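Local coordinates for protein nitrite oxidoreductase subunit A (Kuenenia stuttgartiensis, PDB 7B04) that belongs to the molybdopterin oxidoreductase family as a subunit similar to NarG, and holds a molybdenum atom, two MD1 molecules and an iron-sulfur cluster, at residues Ser687-Ala691 with Ser1025-Thr1029. Residues are numbered along the deposited sequence; the frame is centred on the assembly and turned at random.
Sequences SIEYA and SSDKT
Y690 reaches across to the first turn of helix 1027-1033, and its phenol oxygen accepts a hydrogen bond from the backbone N of D1027, with OH 3.1 Å from that N and an N-H...O angle of 142°, moderately bent. A distant loop so supplies an acceptor for an amide in the first turn, which has no carbonyl of its own helix to bond. At the third position of the type I turn from I688 to A691, Y690 holds CG anti to its carbonyl carbon (chi1 -76°), which helps carry the ring toward the helix start. The carboxylate of D1027 sits at the ring's hydroxyl edge, near its plane, with OD2 3.3 Å from OH; the two flat groups are turned 69° apart. CB of S1026 approaches the ring obliquely, 3.6 Å from CE2.

S1026 is the N-cap residue. OG1 of T1029, three residues on, accepts a hydrogen bond from the backbone N of S1026, 2.8 Å away, and another from OG of S1026.

E689 bends at chi2 and brings its carboxylate alongside S1026 and the aliphatic part of K1028, with OE1 3.8 Å from CD. OE1 also forms a long salt bridge of 3.9 Å with NZ of K1028. That NZ has its stronger partner in the backbone O of D167, and OE2 of E689 is hydrogen-bonded to OG of S1043, so the salt bridge is secondary. F995 of helix 994-999 packs against both Y690 and D1027.

The loop between strands 676-681 and 693-696 is thereby joined to the helix in a largely buried setting, with the E689 side chain about 12 Å from a bound MD1. Chemically, the phenol oxygen serves the helix's first amide, and the nearby helix N-terminus may help stabilise the negative charge of D1027, and perhaps that of E689 together with K1028.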
loop_
_atom_site.group_PDB
_atom_site.type_symbol
_atom_site.label_atom_id
_atom_site.label_comp_id
_atom_site.label_asym_id
_atom_site.label_seq_id
_atom_site.Cartn_x
_atom_site.Cartn_y
_atom_site.Cartn_z
ATOM N N SER B 687 4.759 -12.207 16.914
ATOM C CA SER B 687 4.693 -11.819 18.318
ATOM C C SER B 687 3.968 -12.883 19.132
ATOM O O SER B 687 4.310 -13.108 20.297
ATOM C CB SER B 687 4.017 -10.458 18.477
ATOM O OG SER B 687 4.805 -9.428 17.904
ATOM N N ILE B 688 2.982 -13.558 18.533
ATOM C CA ILE B 688 2.361 -14.701 19.194
ATOM C C ILE B 688 3.342 -15.867 19.232
ATOM O O ILE B 688 3.405 -16.622 20.213
ATOM C CB ILE B 688 1.051 -15.106 18.482
ATOM C CG1 ILE B 688 -0.175 -14.363 19.019
ATOM C CG2 ILE B 688 0.808 -16.609 18.587
ATOM C CD1 ILE B 688 -0.134 -12.882 18.819
ATOM N N GLU B 689 4.158 -15.996 18.183
ATOM C CA GLU B 689 5.119 -17.089 18.104
ATOM C C GLU B 689 6.149 -17.019 19.220
ATOM O O GLU B 689 6.716 -18.048 19.606
ATOM C CB GLU B 689 5.813 -17.071 16.741
ATOM C CG GLU B 689 5.099 -17.856 15.657
ATOM C CD GLU B 689 5.728 -19.215 15.415
ATOM O OE1 GLU B 689 5.606 -20.098 16.291
ATOM O OE2 GLU B 689 6.354 -19.394 14.350
ATOM N N TYR B 690 6.406 -15.826 19.747
ATOM C CA TYR B 690 7.315 -15.641 20.870
ATOM C C TYR B 690 6.578 -15.148 22.114
ATOM O O TYR B 690 7.153 -14.437 22.942
ATOM C CB TYR B 690 8.439 -14.678 20.495
ATOM C CG TYR B 690 9.502 -15.281 19.598
ATOM C CD1 TYR B 690 10.512 -16.077 20.123
ATOM C CD2 TYR B 690 9.499 -15.047 18.228
ATOM C CE1 TYR B 690 11.486 -16.627 19.310
ATOM C CE2 TYR B 690 10.469 -15.594 17.406
ATOM C CZ TYR B 690 11.460 -16.384 17.953
ATOM O OH TYR B 690 12.426 -16.930 17.140
ATOM N N ALA B 691 5.311 -15.520 22.256
ATOM C CA ALA B 691 4.482 -15.152 23.396
ATOM C C ALA B 691 4.060 -16.404 24.160
ATOM O O ALA B 691 4.343 -17.534 23.756
ATOM C CB ALA B 691 3.252 -14.358 22.947
ATOM N N SER B 1025 11.728 -12.980 10.643
ATOM C CA SER B 1025 12.199 -14.356 10.667
ATOM C C SER B 1025 12.224 -14.874 12.097
ATOM O O SER B 1025 12.812 -14.251 12.987
ATOM C CB SER B 1025 13.591 -14.451 10.044
ATOM O OG SER B 1025 13.583 -14.010 8.698
ATOM N N SER B 1026 11.580 -16.011 12.317
ATOM C CA SER B 1026 11.568 -16.681 13.606
ATOM C C SER B 1026 12.385 -17.963 13.507
ATOM O O SER B 1026 12.928 -18.301 12.452
ATOM C CB SER B 1026 10.134 -16.968 14.053
ATOM O OG SER B 1026 9.532 -17.955 13.233
ATOM N N ASP B 1027 12.483 -18.672 14.632
ATOM C CA ASP B 1027 13.189 -19.949 14.635
ATOM C C ASP B 1027 12.560 -20.922 13.646
ATOM O O ASP B 1027 13.236 -21.435 12.748
ATOM C CB ASP B 1027 13.192 -20.544 16.044
ATOM C CG ASP B 1027 14.092 -19.784 16.998
ATOM O OD1 ASP B 1027 15.115 -19.232 16.541
ATOM O OD2 ASP B 1027 13.776 -19.740 18.205
ATOM N N LYS B 1028 11.249 -21.147 13.767
ATOM C CA LYS B 1028 10.581 -22.170 12.967
ATOM C C LYS B 1028 10.543 -21.817 11.486
ATOM O O LYS B 1028 10.608 -22.717 10.640
ATOM C CB LYS B 1028 9.170 -22.402 13.496
ATOM C CG LYS B 1028 9.150 -23.033 14.871
ATOM C CD LYS B 1028 7.742 -23.154 15.406
ATOM C CE LYS B 1028 7.761 -23.720 16.809
ATOM N NZ LYS B 1028 6.403 -23.768 17.415
ATOM N N THR B 1029 10.425 -20.532 11.147
ATOM C CA THR B 1029 10.439 -20.158 9.736
ATOM C C THR B 1029 11.797 -20.457 9.116
ATOM O O THR B 1029 11.877 -20.897 7.963
ATOM C CB THR B 1029 10.079 -18.681 9.564
ATOM O OG1 THR B 1029 11.006 -17.867 10.292
ATOM C CG2 THR B 1029 8.669 -18.414 10.065
#